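Local coordinates for effector protein Lem4 (lpg1101) (Legionella pneumophila subsp. pneumophila, PDB 6CGK) that acts as a membrane-associated protein tyrosine phosphatase, seen here as its haloacid dehalogenase-type domain in an inactivated form with magnesium and phosphate bound, at residues I19-F24 against K134-H139; G30-E35 against C153-V158; K34-I37 against L41-A44; I68-N73 against K102-F107. The protein carries 1 engineered substitution. One frame throughout, in Å; residues are numbered along the deposited sequence. Where two conformers were deposited one is given.

Interaction 1 of 4, residues I19-F24 against K134-H139; sequences IVYLNF and KAVVSH. Engineered in segment 19-24: Asn23 (natural residue Asp). With MG (magnesium ion), chain C; PO4 (phosphate ion), chain B.
Val136 and Ile19 sandwich the ring of Tyr21. Val136 CG2 stands over one face, 4.2 Å from the centroid of the Tyr21 ring, a CH-pi contact; Ile19 CG2, from the same strand, lies over the opposite face, 3.7 Å above the plane. The second ring, that of His139, is turned nearly perpendicular to the first (planes 86° apart) and meets it obliquely, with centroids 5.9 Å apart. His139 CD2 comes 3.3 Å from Tyr21 OH. Ile19 CD1 reaches the same imidazole in its plane, 3.7 Å from His139 CD2; with chi1 at -58° and chi2 extended, the CG1 branch brings CD1 to the ring edge.

These buried side chains pack helix 132-140 onto strand 19-23, the central strand of the five-stranded parallel sheet of a Rossmann-like haloacid dehalogenase core. Strand and helix segments run nearly antiparallel, at 160°, with axes 11.4 Å apart.

The polar ends of both rings are held from outside: Tyr21 OH hydrogen-bonds to Glu140, and His139 ND1 to Tyr118. At the C-terminal end of the strand the chemistry turns to anion and metal binding. Asn23, engineered from the natural Asp, is among the magnesium ligands together with Asp25 and Asp155, and Phe24 N donates to phosphate O1 at 3.3 Å, a bent bond whose anion is also gripped by Ser94, Arg95 and Lys132.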
loop_
_atom_site.group_PDB
_atom_site.type_symbol
_atom_site.label_atom_id
_atom_site.label_comp_id
_atom_site.label_asym_id
_atom_site.label_seq_id
_atom_site.Cartn_x
_atom_site.Cartn_y
_atom_site.Cartn_z
ATOM N N ILE A 19 4.858 10.770 1.174
ATOM C CA ILE A 19 4.678 9.320 1.236
ATOM C C ILE A 19 3.207 8.979 1.390
ATOM O O ILE A 19 2.485 9.604 2.185
ATOM C CB ILE A 19 5.485 8.704 2.389
ATOM C CG1 ILE A 19 6.961 9.053 2.212
ATOM C CG2 ILE A 19 5.290 7.170 2.429
ATOM C CD1 ILE A 19 7.798 8.590 3.447
ATOM N N VAL A 20 2.784 7.960 0.639
ATOM C CA VAL A 20 1.449 7.384 0.694
ATOM C C VAL A 20 1.603 6.000 1.316
ATOM O O VAL A 20 2.219 5.111 0.715
ATOM C CB VAL A 20 0.818 7.307 -0.703
ATOM C CG1 VAL A 20 -0.513 6.558 -0.664
ATOM C CG2 VAL A 20 0.667 8.720 -1.301
ATOM N N TYR A 21 1.067 5.830 2.527
ATOM C CA TYR A 21 1.097 4.572 3.264
ATOM C C TYR A 21 -0.255 3.900 3.108
ATOM O O TYR A 21 -1.270 4.433 3.569
ATOM C CB TYR A 21 1.351 4.808 4.753
ATOM C CG TYR A 21 2.747 5.216 5.148
ATOM C CD1 TYR A 21 3.797 4.317 5.067
ATOM C CD2 TYR A 21 3.004 6.496 5.680
ATOM C CE1 TYR A 21 5.076 4.655 5.485
ATOM C CE2 TYR A 21 4.286 6.849 6.083
ATOM C CZ TYR A 21 5.318 5.935 5.983
ATOM O OH TYR A 21 6.580 6.275 6.411
ATOM N N LEU A 22 -0.267 2.718 2.509
ATOM C CA LEU A 22 -1.511 2.029 2.204
ATOM C C LEU A 22 -1.478 0.654 2.847
ATOM O O LEU A 22 -0.532 -0.114 2.636
ATOM C CB LEU A 22 -1.717 1.889 0.698
ATOM C CG LEU A 22 -1.591 3.125 -0.204
ATOM C CD1 LEU A 22 -1.741 2.758 -1.669
ATOM C CD2 LEU A 22 -2.617 4.185 0.190
ATOM N N ASN A 23 -2.504 0.359 3.632
ATOM C CA ASN A 23 -2.824 -1.009 3.939
ATOM C C ASN A 23 -3.191 -1.742 2.645
ATOM O O ASN A 23 -3.558 -1.122 1.653
ATOM C CB ASN A 23 -3.991 -1.041 4.929
ATOM C CG ASN A 23 -4.370 -2.396 5.307
ATOM O OD1 ASN A 23 -5.477 -2.834 5.007
ATOM N ND2 ASN A 23 -3.475 -3.095 6.002
ATOM N N PHE A 24 -3.093 -3.076 2.657
ATOM C CA PHE A 24 -3.446 -3.818 1.437
ATOM C C PHE A 24 -4.836 -4.448 1.506
ATOM O O PHE A 24 -5.742 -4.012 0.796
ATOM C CB PHE A 24 -2.415 -4.908 1.128
ATOM C CG PHE A 24 -2.647 -5.600 -0.188
ATOM C CD1 PHE A 24 -2.311 -4.949 -1.383
ATOM C CD2 PHE A 24 -3.180 -6.874 -0.237
ATOM C CE1 PHE A 24 -2.523 -5.598 -2.616
ATOM C CE2 PHE A 24 -3.402 -7.529 -1.464
ATOM C CZ PHE A 24 -3.074 -6.877 -2.655
ATOM N N LYS A 134 5.536 0.156 14.197
ATOM C CA LYS A 134 6.982 0.065 14.030
ATOM C C LYS A 134 7.405 0.189 12.569
ATOM O O LYS A 134 8.494 0.707 12.290
ATOM C CB LYS A 134 7.486 -1.240 14.609
ATOM C CG LYS A 134 8.977 -1.418 14.557
ATOM C CD LYS A 134 9.386 -2.568 15.471
ATOM C CE LYS A 134 9.055 -2.288 16.933
ATOM N NZ LYS A 134 9.337 -3.479 17.783
ATOM N N ALA A 135 6.579 -0.303 11.636
ATOM C CA ALA A 135 6.898 -0.186 10.205
ATOM C C ALA A 135 6.998 1.276 9.782
ATOM O O ALA A 135 7.932 1.674 9.067
ATOM C CB ALA A 135 5.826 -0.902 9.364
ATOM N N VAL A 136 6.034 2.091 10.213
ATOM C CA VAL A 136 6.065 3.514 9.879
ATOM C C VAL A 136 7.236 4.200 10.559
ATOM O O VAL A 136 7.923 5.022 9.943
ATOM C CB VAL A 136 4.730 4.201 10.241
ATOM C CG1 VAL A 136 4.897 5.741 10.159
ATOM C CG2 VAL A 136 3.597 3.703 9.297
ATOM N N VAL A 137 7.475 3.895 11.840
ATOM C CA VAL A 137 8.589 4.532 12.533
ATOM C C VAL A 137 9.896 4.199 11.831
ATOM O O VAL A 137 10.717 5.083 11.561
ATOM C CB VAL A 137 8.618 4.117 14.013
ATOM C CG1 VAL A 137 9.923 4.575 14.653
ATOM C CG2 VAL A 137 7.406 4.698 14.741
ATOM N N SER A 138 10.088 2.922 11.487
ATOM C CA SER A 138 11.310 2.514 10.798
ATOM C C SER A 138 11.442 3.205 9.451
ATOM O O SER A 138 12.542 3.629 9.066
ATOM C CB SER A 138 11.338 1.004 10.602
ATOM O OG SER A 138 11.449 0.348 11.864
ATOM N N HIS A 139 10.339 3.306 8.710
ATOM C CA HIS A 139 10.429 3.952 7.407
ATOM C C HIS A 139 10.772 5.425 7.546
ATOM O O HIS A 139 11.631 5.936 6.813
ATOM C CB HIS A 139 9.143 3.804 6.610
ATOM C CG HIS A 139 9.338 4.127 5.166
ATOM N ND1 HIS A 139 9.997 3.271 4.310
ATOM C CD2 HIS A 139 9.087 5.250 4.459
ATOM C CE1 HIS A 139 10.094 3.836 3.119
ATOM N NE2 HIS A 139 9.557 5.040 3.185
HETATM MG MG MG C . -6.647 -4.164 5.818
HETATM P P PO4 B . -3.617 -6.175 5.773
HETATM O O1 PO4 B . -3.062 -5.841 4.399
HETATM O O2 PO4 B . -2.676 -5.818 6.919
HETATM O O3 PO4 B . -3.869 -7.676 5.787
HETATM O O4 PO4 B . -4.968 -5.516 5.962
HETATM O O HOH W 1 -7.960 -5.525 6.606
HETATM O O HOH W 2 -6.078 -3.536 7.721
#

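Interaction 2 of 4, residues G30-E35 against C153-V158; sequences GAHGKE and CDDDEV. With MG (magnesium ion), chain C.
His32 meets Asp155 and Asp156 in a small polar contact at the surface, where the loop after strand 19-23 leans over the C-terminal end of strand 150-154 and the magnesium site. Only 107 Å² is buried between the segments, and metal-bound water does part of the joining. Directly, His32 CD2 lies 3.3 Å from Asp155 OD2; the two side chains cross at about a right angle, with ring and carboxylate planes 69° apart. Asp156 OD2 approaches the edge of the imidazole more distantly, 3.9 Å from His32 NE2.

The ring is oriented from within its own loop, since Lys34 N donates to His32 ND1 (2.9 Å, 169°) close to the ring plane. Water 1 sits over the centre of one ring face, accepts from Gly33 N and donates to Asp155 OD2 at 2.8 Å. That water is itself a magnesium ligand, as is Asp155 OD1 at 2.3 Å, so one carboxylate serves the metal with one oxygen and its water with the other. Asp154 stays in the second shell: OD1 accepts from water 2 and, above the carboxylate plane, from Asp156 N, closing an Asx turn. Asp156 in turn N-caps helix 157-169 through a weak bond from Val158 N. The adjacent aspartates at the C-terminal end of the fourth strand in chain order are consistent with the acidic motif IV of the haloacid dehalogenase superfamily.

Magnesium probably polarises water 1 and favours its donation to Asp155 OD2; since Gly33 N also donates to this water, the position of the loop may depend on the metal being present.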
loop_
_atom_site.group_PDB
_atom_site.type_symbol
_atom_site.label_atom_id
_atom_site.label_comp_id
_atom_site.label_asym_id
_atom_site.label_seq_id
_atom_site.Cartn_x
_atom_site.Cartn_y
_atom_site.Cartn_z
ATOM N N GLY A 30 -11.043 -5.474 -1.998
ATOM C CA GLY A 30 -12.363 -5.367 -1.418
ATOM C C GLY A 30 -12.639 -6.292 -0.252
ATOM O O GLY A 30 -13.807 -6.474 0.110
ATOM N N ALA A 31 -11.614 -6.894 0.348
ATOM C CA ALA A 31 -11.831 -7.898 1.389
ATOM C C ALA A 31 -10.857 -7.699 2.539
ATOM O O ALA A 31 -9.639 -7.666 2.323
ATOM C CB ALA A 31 -11.670 -9.307 0.832
ATOM N N HIS A 32 -11.402 -7.575 3.753
ATOM C CA HIS A 32 -10.588 -7.490 4.970
ATOM C C HIS A 32 -9.631 -8.674 5.051
ATOM O O HIS A 32 -9.955 -9.797 4.647
ATOM C CB HIS A 32 -11.502 -7.450 6.209
ATOM C CG HIS A 32 -10.785 -7.210 7.513
ATOM N ND1 HIS A 32 -10.043 -8.183 8.154
ATOM C CD2 HIS A 32 -10.733 -6.115 8.313
ATOM C CE1 HIS A 32 -9.547 -7.691 9.277
ATOM N NE2 HIS A 32 -9.953 -6.439 9.399
ATOM N N GLY A 33 -8.439 -8.416 5.583
ATOM C CA GLY A 33 -7.416 -9.444 5.607
ATOM C C GLY A 33 -7.828 -10.725 6.314
ATOM O O GLY A 33 -7.358 -11.811 5.954
ATOM N N LYS A 34 -8.685 -10.627 7.344
ATOM C CA LYS A 34 -9.091 -11.826 8.069
ATOM C C LYS A 34 -9.758 -12.835 7.151
ATOM O O LYS A 34 -9.643 -14.048 7.369
ATOM C CB LYS A 34 -10.033 -11.465 9.228
ATOM N N GLU A 35 -10.456 -12.377 6.125
ATOM C CA GLU A 35 -11.165 -13.327 5.283
ATOM C C GLU A 35 -10.362 -13.771 4.080
ATOM O O GLU A 35 -10.889 -14.514 3.243
ATOM C CB GLU A 35 -12.523 -12.771 4.852
ATOM C CG GLU A 35 -12.554 -11.405 4.238
ATOM C CD GLU A 35 -13.952 -10.808 4.321
ATOM O OE1 GLU A 35 -14.330 -10.332 5.412
ATOM O OE2 GLU A 35 -14.685 -10.838 3.309
ATOM N N CYS A 153 -4.128 5.288 4.358
ATOM C CA CYS A 153 -5.418 4.635 4.163
ATOM C C CYS A 153 -5.402 3.251 4.796
ATOM O O CYS A 153 -4.505 2.444 4.516
ATOM C CB CYS A 153 -5.755 4.517 2.677
ATOM S SG CYS A 153 -5.916 6.123 1.910
ATOM N N ASP A 154 -6.391 2.977 5.651
ATOM C CA ASP A 154 -6.544 1.659 6.250
ATOM C C ASP A 154 -8.025 1.391 6.474
ATOM O O ASP A 154 -8.778 2.299 6.830
ATOM C CB ASP A 154 -5.771 1.566 7.569
ATOM C CG ASP A 154 -5.371 0.155 7.919
ATOM O OD1 ASP A 154 -6.195 -0.765 7.762
ATOM O OD2 ASP A 154 -4.220 -0.033 8.364
ATOM N N ASP A 155 -8.441 0.144 6.256
ATOM C CA ASP A 155 -9.818 -0.238 6.553
ATOM C C ASP A 155 -10.017 -0.649 8.011
ATOM O O ASP A 155 -11.164 -0.763 8.461
ATOM C CB ASP A 155 -10.258 -1.384 5.658
ATOM C CG ASP A 155 -9.421 -2.624 5.872
ATOM O OD1 ASP A 155 -8.192 -2.494 5.763
ATOM O OD2 ASP A 155 -9.980 -3.709 6.156
ATOM N N ASP A 156 -8.939 -0.918 8.737
ATOM C CA ASP A 156 -9.002 -1.244 10.154
ATOM C C ASP A 156 -8.644 0.034 10.911
ATOM O O ASP A 156 -7.504 0.510 10.831
ATOM C CB ASP A 156 -8.055 -2.401 10.476
ATOM C CG ASP A 156 -8.277 -2.977 11.867
ATOM O OD1 ASP A 156 -8.583 -2.198 12.789
ATOM O OD2 ASP A 156 -8.144 -4.210 12.035
ATOM N N GLU A 157 -9.630 0.624 11.598
ATOM C CA GLU A 157 -9.393 1.921 12.239
ATOM C C GLU A 157 -8.210 1.849 13.195
ATOM O O GLU A 157 -7.375 2.761 13.241
ATOM C CB GLU A 157 -10.645 2.390 12.980
ATOM C CG GLU A 157 -10.547 3.814 13.506
ATOM C CD GLU A 157 -11.725 4.190 14.384
ATOM O OE1 GLU A 157 -12.571 3.311 14.652
ATOM O OE2 GLU A 157 -11.804 5.361 14.809
ATOM N N VAL A 158 -8.120 0.758 13.953
ATOM C CA VAL A 158 -7.018 0.552 14.887
ATOM C C VAL A 158 -5.687 0.534 14.149
ATOM O O VAL A 158 -4.748 1.257 14.506
ATOM C CB VAL A 158 -7.241 -0.750 15.672
ATOM C CG1 VAL A 158 -6.020 -1.092 16.496
ATOM C CG2 VAL A 158 -8.458 -0.604 16.527
HETATM MG MG MG C . -6.647 -4.164 5.818
HETATM O O HOH W 1 -7.960 -5.525 6.606
HETATM O O HOH W 2 -6.078 -3.536 7.721
#

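Interaction 3 of 4, residues K34-I37 against L41-A44; sequences KEVI and LCEA
Cys42 packs against the backbone and side chain of Val36, fastening the loop that leaves strand 19-23 to helix 40-46. This helix opens the helical insertion lying between the first two strands of the sheet, an arrangement consistent with a C1-type cap of the haloacid dehalogenase fold. The close part of the contact is the backbone of the loop against the CB of the cysteine: Val36 O approaches Cys42 CB to 3.2 Å, and the side chains add a looser apolar touch, Val36 CG1 to Cys42 CB at 4.1 Å. Both residues were modelled in two conformers, so the distances to Cys42 and its chi1 describe one of them and remain tentative. From helix 98-107, Tyr100 packs against both side chains. Ser39, in the short connection between the segments, hydrogen-bonds to Val36 O and makes a weak bond to Cys42 N, tying the turn to the start of the helix.

Toward Ile37 the packing slackens. Its CB points away from the helix, and only the end of the chain swings back, bringing Ile37 CD1 to 4.3 Å from Cys42 SG; the sulfur, anti to the backbone N at chi1 -176°, lies 3.6 Å from Ile37 O. Beyond it, the exposed Glu43 has no direct contact with the loop, and one water bridges the gap: water 3 donates to Ile37 O at 2.7 Å and to Glu43 OE2 at 3.1 Å.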
loop_
_atom_site.group_PDB
_atom_site.type_symbol
_atom_site.label_atom_id
_atom_site.label_comp_id
_atom_site.label_asym_id
_atom_site.label_seq_id
_atom_site.Cartn_x
_atom_site.Cartn_y
_atom_site.Cartn_z
ATOM N N LYS A 34 -8.685 -10.627 7.344
ATOM C CA LYS A 34 -9.091 -11.826 8.069
ATOM C C LYS A 34 -9.758 -12.835 7.151
ATOM O O LYS A 34 -9.643 -14.048 7.369
ATOM C CB LYS A 34 -10.033 -11.465 9.228
ATOM N N GLU A 35 -10.456 -12.377 6.125
ATOM C CA GLU A 35 -11.165 -13.327 5.283
ATOM C C GLU A 35 -10.362 -13.771 4.080
ATOM O O GLU A 35 -10.889 -14.514 3.243
ATOM C CB GLU A 35 -12.523 -12.771 4.852
ATOM C CG GLU A 35 -12.554 -11.405 4.238
ATOM C CD GLU A 35 -13.952 -10.808 4.321
ATOM O OE1 GLU A 35 -14.330 -10.332 5.412
ATOM O OE2 GLU A 35 -14.685 -10.838 3.309
ATOM N N VAL A 36 -9.089 -13.406 4.001
ATOM C CA VAL A 36 -8.246 -13.783 2.876
ATOM C C VAL A 36 -6.932 -14.409 3.332
ATOM O O VAL A 36 -6.371 -15.273 2.657
ATOM C CB VAL A 36 -7.997 -12.553 1.978
ATOM C CG1 VAL A 36 -6.629 -12.619 1.342
ATOM C CG2 VAL A 36 -9.082 -12.489 0.899
ATOM N N ILE A 37 -6.409 -13.966 4.484
ATOM C CA ILE A 37 -5.058 -14.391 4.862
ATOM C C ILE A 37 -4.928 -15.920 4.877
ATOM O O ILE A 37 -3.912 -16.473 4.431
ATOM C CB ILE A 37 -4.646 -13.769 6.212
ATOM C CG1 ILE A 37 -3.197 -14.128 6.494
ATOM C CG2 ILE A 37 -5.536 -14.246 7.352
ATOM C CD1 ILE A 37 -2.256 -13.460 5.514
ATOM N N LEU A 41 -6.021 -19.542 -1.897
ATOM C CA LEU A 41 -5.282 -18.798 -2.925
ATOM C C LEU A 41 -4.149 -17.985 -2.313
ATOM O O LEU A 41 -3.036 -17.932 -2.860
ATOM C CB LEU A 41 -6.239 -17.891 -3.692
ATOM C CG LEU A 41 -5.611 -16.919 -4.707
ATOM C CD1 LEU A 41 -4.910 -17.700 -5.812
ATOM C CD2 LEU A 41 -6.661 -15.992 -5.305
ATOM N N CYS A 42 -4.418 -17.340 -1.173
ATOM C CA CYS A 42 -3.384 -16.572 -0.514
ATOM C C CYS A 42 -2.272 -17.495 -0.009
ATOM O O CYS A 42 -1.090 -17.215 -0.228
ATOM C CB CYS A 42 -4.035 -15.770 0.600
ATOM S SG CYS A 42 -2.949 -14.694 1.455
ATOM N N GLU A 43 -2.636 -18.633 0.608
ATOM C CA GLU A 43 -1.609 -19.564 1.046
ATOM C C GLU A 43 -0.810 -20.098 -0.151
ATOM O O GLU A 43 0.416 -20.241 -0.076
ATOM C CB GLU A 43 -2.257 -20.694 1.836
ATOM C CG GLU A 43 -1.323 -21.821 2.071
ATOM C CD GLU A 43 -0.344 -21.542 3.201
ATOM O OE1 GLU A 43 0.661 -22.286 3.264
ATOM O OE2 GLU A 43 -0.565 -20.588 4.006
ATOM N N ALA A 44 -1.489 -20.433 -1.256
ATOM C CA ALA A 44 -0.779 -20.956 -2.417
ATOM C C ALA A 44 0.193 -19.919 -2.992
ATOM O O ALA A 44 1.334 -20.246 -3.343
ATOM C CB ALA A 44 -1.783 -21.371 -3.495
HETATM O O HOH W 3 -1.437 -17.651 4.622
#

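Interaction 4 of 4, residues I68-N73 against K102-F107; sequences IKITEN and KALLEF
Ile70 packs on Leu104 and Leu105, with the carbonyl of Ile68 alongside, where the approach to helix 72-82 meets the last turns of helix 98-107. The latter is the helix of a beta-alpha-beta crossover, joining the parallel strands 89-93 and 116-118, so this packing fixes the loop before one helix to the flank of another.

At the start, Ile68 contributes mainly its backbone: its carbonyl O lies 3.8 Å from Leu104 CD2, while its side chain touches Leu41 and Val36. Leu104 takes up this place with a chi1 of -93°, well off a staggered value, which suggests some strain. Lys69 then turns outward, its NZ hydrogen-bonded to Asp62 O.

Ile70 makes most of the contact. Its CB faces the helix and the extended CG1-CD1 branch (chi2 -171°) drives the terminal methyl at the helix surface: Ile70 CD1 stands 3.7 Å from Leu104 O and 3.9 Å from Leu104 CB. Leu105 closes in beside it, although its CB points the other way; with CG anti to the carbonyl carbon (chi1 -64°), Leu105 CD2 curls back to 3.9 Å from Ile70 CD1. Ile70 N is meanwhile bonded to Tyr61 OH, a residue that also touches Leu104, so the loop is steadied from the side of helix 58-62.

After Ile70 the chain leaves the contact: Thr71 takes the N-cap position of helix 72-82, its OG1 hydrogen-bonded to Ala74 N.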
loop_
_atom_site.group_PDB
_atom_site.type_symbol
_atom_site.label_atom_id
_atom_site.label_comp_id
_atom_site.label_asym_id
_atom_site.label_seq_id
_atom_site.Cartn_x
_atom_site.Cartn_y
_atom_site.Cartn_z
ATOM N N ILE A 68 -12.241 -10.141 -3.384
ATOM C CA ILE A 68 -10.817 -10.298 -3.102
ATOM C C ILE A 68 -9.936 -9.520 -4.062
ATOM O O ILE A 68 -8.735 -9.381 -3.801
ATOM C CB ILE A 68 -10.367 -11.770 -3.114
ATOM C CG1 ILE A 68 -10.288 -12.301 -4.536
ATOM C CG2 ILE A 68 -11.282 -12.602 -2.243
ATOM C CD1 ILE A 68 -9.190 -13.324 -4.719
ATOM N N LYS A 69 -10.484 -9.009 -5.164
ATOM C CA LYS A 69 -9.627 -8.351 -6.147
ATOM C C LYS A 69 -9.268 -6.919 -5.745
ATOM O O LYS A 69 -9.969 -6.256 -4.982
ATOM C CB LYS A 69 -10.311 -8.335 -7.507
ATOM C CG LYS A 69 -10.713 -9.736 -7.994
ATOM C CD LYS A 69 -11.486 -9.703 -9.309
ATOM C CE LYS A 69 -11.839 -11.116 -9.792
ATOM N NZ LYS A 69 -12.426 -11.043 -11.177
ATOM N N ILE A 70 -8.158 -6.440 -6.308
ATOM C CA ILE A 70 -7.857 -5.009 -6.287
ATOM C C ILE A 70 -9.031 -4.269 -6.921
ATOM O O ILE A 70 -9.577 -4.705 -7.948
ATOM C CB ILE A 70 -6.535 -4.745 -7.021
ATOM C CG1 ILE A 70 -5.403 -5.464 -6.286
ATOM C CG2 ILE A 70 -6.255 -3.261 -7.117
ATOM C CD1 ILE A 70 -4.026 -5.151 -6.749
ATOM N N THR A 71 -9.499 -3.214 -6.260
ATOM C CA THR A 71 -10.699 -2.596 -6.790
ATOM C C THR A 71 -10.316 -1.749 -7.985
ATOM O O THR A 71 -9.168 -1.331 -8.126
ATOM C CB THR A 71 -11.412 -1.721 -5.760
ATOM O OG1 THR A 71 -10.649 -0.535 -5.542
ATOM C CG2 THR A 71 -11.614 -2.474 -4.442
ATOM N N GLU A 72 -11.298 -1.495 -8.847
ATOM C CA GLU A 72 -11.029 -0.690 -10.033
ATOM C C GLU A 72 -10.413 0.659 -9.674
ATOM O O GLU A 72 -9.415 1.079 -10.271
ATOM C CB GLU A 72 -12.323 -0.490 -10.821
ATOM C CG GLU A 72 -12.078 -0.166 -12.280
ATOM C CD GLU A 72 -11.593 -1.379 -13.058
ATOM O OE1 GLU A 72 -10.507 -1.303 -13.680
ATOM O OE2 GLU A 72 -12.293 -2.418 -13.029
ATOM N N ASN A 73 -10.993 1.353 -8.695
ATOM C CA ASN A 73 -10.504 2.685 -8.352
ATOM C C ASN A 73 -9.147 2.642 -7.662
ATOM O O ASN A 73 -8.366 3.589 -7.779
ATOM C CB ASN A 73 -11.530 3.401 -7.477
ATOM C CG ASN A 73 -12.817 3.700 -8.224
ATOM O OD1 ASN A 73 -12.810 3.869 -9.442
ATOM N ND2 ASN A 73 -13.925 3.769 -7.499
ATOM N N LYS A 102 2.462 -8.933 -4.431
ATOM C CA LYS A 102 3.052 -8.766 -5.765
ATOM C C LYS A 102 2.208 -9.433 -6.835
ATOM O O LYS A 102 2.057 -8.900 -7.942
ATOM C CB LYS A 102 4.476 -9.337 -5.816
ATOM C CG LYS A 102 5.488 -8.531 -4.980
ATOM C CD LYS A 102 6.884 -9.122 -5.106
ATOM C CE LYS A 102 7.939 -8.258 -4.436
ATOM N NZ LYS A 102 9.251 -8.961 -4.518
ATOM N N ALA A 103 1.681 -10.632 -6.541
ATOM C CA ALA A 103 0.873 -11.327 -7.526
ATOM C C ALA A 103 -0.335 -10.495 -7.925
ATOM O O ALA A 103 -0.667 -10.381 -9.106
ATOM C CB ALA A 103 0.426 -12.697 -6.957
ATOM N N LEU A 104 -1.062 -9.958 -6.945
ATOM C CA LEU A 104 -2.278 -9.218 -7.300
ATOM C C LEU A 104 -1.931 -7.951 -8.082
ATOM O O LEU A 104 -2.599 -7.623 -9.069
ATOM C CB LEU A 104 -3.078 -8.851 -6.041
ATOM C CG LEU A 104 -4.137 -9.944 -5.758
ATOM C CD1 LEU A 104 -3.495 -11.305 -5.582
ATOM C CD2 LEU A 104 -4.972 -9.583 -4.538
ATOM N N LEU A 105 -0.902 -7.223 -7.657
ATOM C CA LEU A 105 -0.440 -6.090 -8.469
ATOM C C LEU A 105 -0.128 -6.529 -9.901
ATOM O O LEU A 105 -0.520 -5.866 -10.877
ATOM C CB LEU A 105 0.778 -5.466 -7.808
ATOM C CG LEU A 105 0.487 -4.843 -6.428
ATOM C CD1 LEU A 105 1.792 -4.480 -5.684
ATOM C CD2 LEU A 105 -0.427 -3.618 -6.560
ATOM N N GLU A 106 0.608 -7.630 -10.056
ATOM C CA GLU A 106 0.940 -8.113 -11.399
ATOM C C GLU A 106 -0.294 -8.514 -12.202
ATOM O O GLU A 106 -0.371 -8.253 -13.407
ATOM C CB GLU A 106 1.929 -9.273 -11.304
ATOM C CG GLU A 106 3.309 -8.777 -10.880
ATOM C CD GLU A 106 4.171 -9.830 -10.236
ATOM O OE1 GLU A 106 3.717 -11.004 -10.106
ATOM O OE2 GLU A 106 5.302 -9.463 -9.839
ATOM N N PHE A 107 -1.250 -9.203 -11.567
ATOM C CA PHE A 107 -2.482 -9.583 -12.242
ATOM C C PHE A 107 -3.211 -8.380 -12.805
ATOM O O PHE A 107 -3.942 -8.505 -13.786
ATOM C CB PHE A 107 -3.440 -10.303 -11.270
ATOM C CG PHE A 107 -2.935 -11.615 -10.707
ATOM C CD1 PHE A 107 -1.985 -12.386 -11.362
ATOM C CD2 PHE A 107 -3.435 -12.060 -9.492
ATOM C CE1 PHE A 107 -1.552 -13.622 -10.807
ATOM C CE2 PHE A 107 -3.032 -13.304 -8.936
ATOM C CZ PHE A 107 -2.072 -14.059 -9.584
#

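How the interactions relate
Interactions 1, 3 and 4 are buried, whereas interaction 2 lies at the surface. Carbon contacts dominate interactions 3 and 4; polar groups and metal-bound water join interaction 2, and interaction 1 combines a buried, largely apolar part with the metal end of its strand. Interactions 1 and 2 belong to neighbouring strands of one sheet, probably hydrogen-bonded from Asn23 N to Cys153 O at 3.0 Å, and share the magnesium and two of its waters. Interactions 2 and 3 begin from the same loop, Lys34 and Glu35 being common to both. Interaction 4 borders all the others: Leu104 meets Phe24 of interaction 1, Gly30 N probably bonds to Lys69 O, and Ile68 packs on Val36 and Leu41, joining the insertion to the core.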